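Local coordinates for protein alcohol oxidase (PDB 6F74) that binds FAD as a VAO-type flavoprotein and probably works as an oxygen-dependent oxidase, at residues A333-H338 / E453-V458; L316-R321 / K328-A333. All blocks are in the same frame, centred on the assembly; numbering follows the deposited sequence.

Contact 1 of 2, residues A333-H338 / E453-V458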
# COMPACT_ATOMS: atom_id res chain seq x y z
N ALA A 333 18.13 14.12 18.10
CA ALA A 333 17.39 13.15 18.89
C ALA A 333 16.67 12.14 18.00
O ALA A 333 16.59 10.98 18.36
CB ALA A 333 16.39 13.86 19.79
N ILE A 334 16.19 12.57 16.84
CA ILE A 334 15.53 11.68 15.87
C ILE A 334 16.56 10.70 15.28
O ILE A 334 16.27 9.50 15.11
CB ILE A 334 14.79 12.48 14.78
CG1 ILE A 334 13.57 13.14 15.44
CG2 ILE A 334 14.35 11.58 13.63
CD1 ILE A 334 12.78 14.09 14.57
N ALA A 335 17.75 11.20 15.00
CA ALA A 335 18.85 10.35 14.59
C ALA A 335 19.15 9.29 15.67
O ALA A 335 19.22 8.12 15.35
CB ALA A 335 20.08 11.17 14.28
N VAL A 336 19.29 9.72 16.93
CA VAL A 336 19.53 8.80 18.05
C VAL A 336 18.42 7.76 18.15
O VAL A 336 18.69 6.59 18.33
CB VAL A 336 19.65 9.55 19.41
CG1 VAL A 336 19.58 8.58 20.60
CG2 VAL A 336 20.95 10.34 19.48
N LEU A 337 17.18 8.21 18.04
CA LEU A 337 16.01 7.36 18.13
C LEU A 337 16.05 6.28 17.05
O LEU A 337 15.75 5.11 17.33
CB LEU A 337 14.72 8.19 18.01
CG LEU A 337 13.38 7.44 17.93
CD1 LEU A 337 12.26 8.24 18.58
CD2 LEU A 337 12.97 7.09 16.49
N HIS A 338 16.38 6.68 15.83
CA HIS A 338 16.53 5.73 14.74
C HIS A 338 17.55 4.64 15.10
O HIS A 338 17.32 3.46 14.84
CB HIS A 338 16.89 6.40 13.41
CG HIS A 338 15.70 6.96 12.67
ND1 HIS A 338 14.95 8.00 13.14
CD2 HIS A 338 15.17 6.62 11.47
CE1 HIS A 338 13.98 8.27 12.29
NE2 HIS A 338 14.09 7.45 11.26
N GLU A 453 23.32 12.54 9.07
CA GLU A 453 23.37 13.07 7.71
C GLU A 453 22.15 12.63 6.85
O GLU A 453 21.59 13.42 6.07
CB GLU A 453 24.67 12.60 7.04
CG GLU A 453 24.93 13.34 5.72
CD GLU A 453 25.71 12.60 4.67
OE1 GLU A 453 25.54 11.34 4.49
OE2 GLU A 453 26.50 13.37 4.06
N ALA A 454 21.73 11.38 6.99
CA ALA A 454 20.52 10.91 6.32
C ALA A 454 19.27 11.66 6.79
O ALA A 454 18.47 12.14 5.98
CB ALA A 454 20.34 9.42 6.54
N ILE A 455 19.12 11.76 8.10
CA ILE A 455 18.05 12.55 8.73
C ILE A 455 18.06 14.00 8.24
O ILE A 455 17.00 14.53 7.92
CB ILE A 455 18.14 12.48 10.27
CG1 ILE A 455 17.87 11.05 10.79
CG2 ILE A 455 17.20 13.46 10.94
CD1 ILE A 455 16.55 10.41 10.38
N GLU A 456 19.23 14.63 8.17
CA GLU A 456 19.31 16.01 7.70
C GLU A 456 18.70 16.17 6.32
O GLU A 456 17.88 17.04 6.11
CB GLU A 456 20.77 16.52 7.69
CG GLU A 456 20.95 18.00 7.39
CD GLU A 456 20.22 18.90 8.38
OE1 GLU A 456 20.16 18.60 9.61
OE2 GLU A 456 19.63 19.89 7.90
N VAL A 457 19.10 15.31 5.39
CA VAL A 457 18.55 15.33 4.02
C VAL A 457 17.04 15.01 3.92
O VAL A 457 16.31 15.76 3.29
CB VAL A 457 19.33 14.40 3.06
CG1 VAL A 457 18.68 14.39 1.66
CG2 VAL A 457 20.77 14.85 2.94
N VAL A 458 16.59 13.90 4.51
CA VAL A 458 15.15 13.54 4.45
C VAL A 458 14.23 14.50 5.24
O VAL A 458 13.04 14.60 4.92
CB VAL A 458 14.83 12.05 4.80
CG1 VAL A 458 15.60 11.12 3.90
CG2 VAL A 458 15.09 11.74 6.26

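Contact 2 of 2, residues L316-R321 / K328-A333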
# COMPACT_ATOMS: atom_id res chain seq x y z
N LEU A 316 4.85 8.42 22.42
CA LEU A 316 6.02 9.27 22.65
C LEU A 316 5.88 10.52 21.82
O LEU A 316 5.51 10.43 20.68
CB LEU A 316 7.33 8.57 22.24
CG LEU A 316 8.65 9.37 22.37
CD1 LEU A 316 9.03 9.59 23.84
CD2 LEU A 316 9.78 8.64 21.66
N ALA A 317 6.23 11.67 22.38
CA ALA A 317 6.23 12.90 21.64
C ALA A 317 7.41 13.75 22.06
O ALA A 317 7.74 13.85 23.24
CB ALA A 317 4.93 13.66 21.85
N ILE A 318 8.04 14.35 21.06
CA ILE A 318 9.29 15.10 21.22
C ILE A 318 9.14 16.40 20.47
O ILE A 318 8.81 16.38 19.28
CB ILE A 318 10.50 14.36 20.60
CG1 ILE A 318 10.58 12.91 21.08
CG2 ILE A 318 11.78 15.13 20.87
CD1 ILE A 318 11.62 12.07 20.39
N ALA A 319 9.43 17.51 21.13
CA ALA A 319 9.41 18.81 20.50
C ALA A 319 10.57 19.65 20.96
O ALA A 319 11.01 19.48 22.10
CB ALA A 319 8.12 19.54 20.84
N PRO A 320 11.03 20.61 20.12
CA PRO A 320 12.06 21.55 20.50
C PRO A 320 11.62 22.45 21.61
O PRO A 320 10.48 22.87 21.63
CB PRO A 320 12.29 22.39 19.23
CG PRO A 320 11.14 22.18 18.37
CD PRO A 320 10.62 20.80 18.71
N ARG A 321 12.51 22.71 22.55
CA ARG A 321 12.32 23.85 23.45
C ARG A 321 12.56 25.12 22.68
O ARG A 321 11.94 26.11 22.97
CB ARG A 321 13.29 23.80 24.64
CG ARG A 321 13.00 22.66 25.58
CD ARG A 321 13.69 22.86 26.92
NE ARG A 321 13.56 21.60 27.65
CZ ARG A 321 12.57 21.26 28.48
NH1 ARG A 321 11.58 22.12 28.76
NH2 ARG A 321 12.58 20.06 29.05
N LYS A 328 18.28 21.73 14.87
CA LYS A 328 19.43 20.86 15.07
C LYS A 328 19.19 19.82 16.19
O LYS A 328 19.39 18.64 15.96
CB LYS A 328 20.68 21.68 15.31
CG LYS A 328 21.94 20.84 15.29
CD LYS A 328 23.17 21.65 15.69
CE LYS A 328 24.35 20.72 15.98
NZ LYS A 328 24.03 19.67 17.01
N ASP A 329 18.72 20.28 17.37
CA ASP A 329 18.56 19.37 18.52
C ASP A 329 17.47 18.31 18.32
O ASP A 329 17.66 17.16 18.68
CB ASP A 329 18.22 20.15 19.80
CG ASP A 329 19.31 21.11 20.22
OD1 ASP A 329 20.51 20.82 20.14
OD2 ASP A 329 18.92 22.20 20.64
N LEU A 330 16.34 18.71 17.75
CA LEU A 330 15.27 17.78 17.39
C LEU A 330 15.76 16.68 16.48
O LEU A 330 15.44 15.50 16.67
CB LEU A 330 14.10 18.50 16.70
CG LEU A 330 12.98 17.55 16.21
CD1 LEU A 330 12.38 16.79 17.39
CD2 LEU A 330 11.92 18.29 15.43
N LEU A 331 16.49 17.06 15.46
CA LEU A 331 16.98 16.10 14.47
C LEU A 331 18.10 15.25 15.04
O LEU A 331 18.20 14.09 14.67
CB LEU A 331 17.40 16.79 13.17
CG LEU A 331 16.33 17.52 12.33
CD1 LEU A 331 16.81 17.84 10.92
CD2 LEU A 331 15.02 16.77 12.21
N ASP A 332 18.91 15.79 15.96
CA ASP A 332 19.92 14.97 16.66
C ASP A 332 19.20 13.80 17.37
O ASP A 332 19.62 12.65 17.27
CB ASP A 332 20.71 15.80 17.71
CG ASP A 332 21.68 16.82 17.07
OD1 ASP A 332 21.79 16.92 15.84
OD2 ASP A 332 22.36 17.54 17.83
N ALA A 333 18.13 14.12 18.10
CA ALA A 333 17.39 13.15 18.89
C ALA A 333 16.67 12.14 18.00
O ALA A 333 16.59 10.98 18.36
CB ALA A 333 16.39 13.86 19.79

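Contact 1 of 2, residues A333-H338 / E453-V458
Ile455 lays its CD1 methyl over one face of the His338 imidazole, almost above the middle of the ring: the methyl carbon sits 3.9 Å from the ring centroid and only 10° off the normal, a clear CH-pi contact. The isoleucine gets there because its CG1 branch stands anti to the carbonyl carbon (chi1 -66°), which carries CD1 across to the helix of 333-338. On the way its CG1 methylene rests beside Ala335, 4.1 Å from the CB, while CD1 also meets the CG2 methyl of Ile334 at 4.1 Å, the two isoleucine side chains crossing at about a right angle. Ile455 thus meets Ile334 and Ala335, neighbours in sequence, and His338, a turn beyond Ile334; no hydrogen bond links the two segments. These are two helices packed on one side of the seven-stranded antiparallel sheet of the chain, consistent with the substrate (cap) domain of VAO-type flavoproteins, crossing at 122° with 9.5 Å between the axes of the short segments; Trp355 and Met500 on strands of that sheet lie against Ile455. An alanine in place of His338 removes the ring, which would probably open a gap beneath the Ile455 methyl and cost Ile334 O its second donor. What fixes the rotation of the imidazole is a bond back to its own helix: His338 ND1 donates to Ile334 O at 2.8 Å, from above the carbonyl plane. The same oxygen takes the backbone N of His338 from the opposite face, so two donors grip it.

Contact 2 of 2, residues L316-R321 / K328-A333
Leu330 reaches from the first turn of helix 328-346 toward the end of strand 311-320, and its two methyls divide the work. CD1 meets the CG2 methyl of Ile318 at 3.9 Å, with the two side chains set at a slant to one another, and the same methyl comes within 4.1 Å of the Ile318 carbonyl O. CD2 takes the other partner, lying 4.3 Å from CD of the Pro320 ring. The leucine can serve both because its CG is anti to the backbone N (chi1 176°), which sends the fork out toward the strand. On the strand, Ile318 and Pro320 are two residues apart, and the intervening Ala319 turns its CB away from the helix and touches Val364. The CA atoms of Pro320 and Leu330 come closest of all between the segments, at 5.8 Å. The contact joins a strand to the helix that follows it: Pro320 closes the strand, and seven residues, 321-327, lead round to the helix. Strand 311-320 belongs to the seven-stranded antiparallel sheet, with 370-378 and 403-412 as its neighbours, and Leu403 from the latter lies against both Ile318 and Ala333. On the helix, Lys328 NZ forms a salt bridge with Asp332 OD2, and Arg452 of helix 448-458 pairs with Asp332 OD1. Between strand and helix, however, no hydrogen bond or salt bridge forms, which implies that the start of the helix is held on the sheet here by the fit of buried hydrocarbon groups.

How the contacts relate
Helix 328-346 carries both contacts: its opening turns lie on strand 311-320 in contact 2, and the turns that follow meet helix 448-458 in contact 1, with Ala333 common to the two. Their centres are 10 Å apart, and they touch directly. Leu331, within 328-333, has its O 3.9 Å from Ile455 CG2, while Leu337 CD1 of contact 1 lies 4.0 Å from Leu316 CD2 on the strand. Packing therefore runs from strand through one helix to the next. Both contacts are away from the FAD site. The centres of contacts 1 and 2 lie about 24 Å and 29 Å from the centre of the chain, toward its outside.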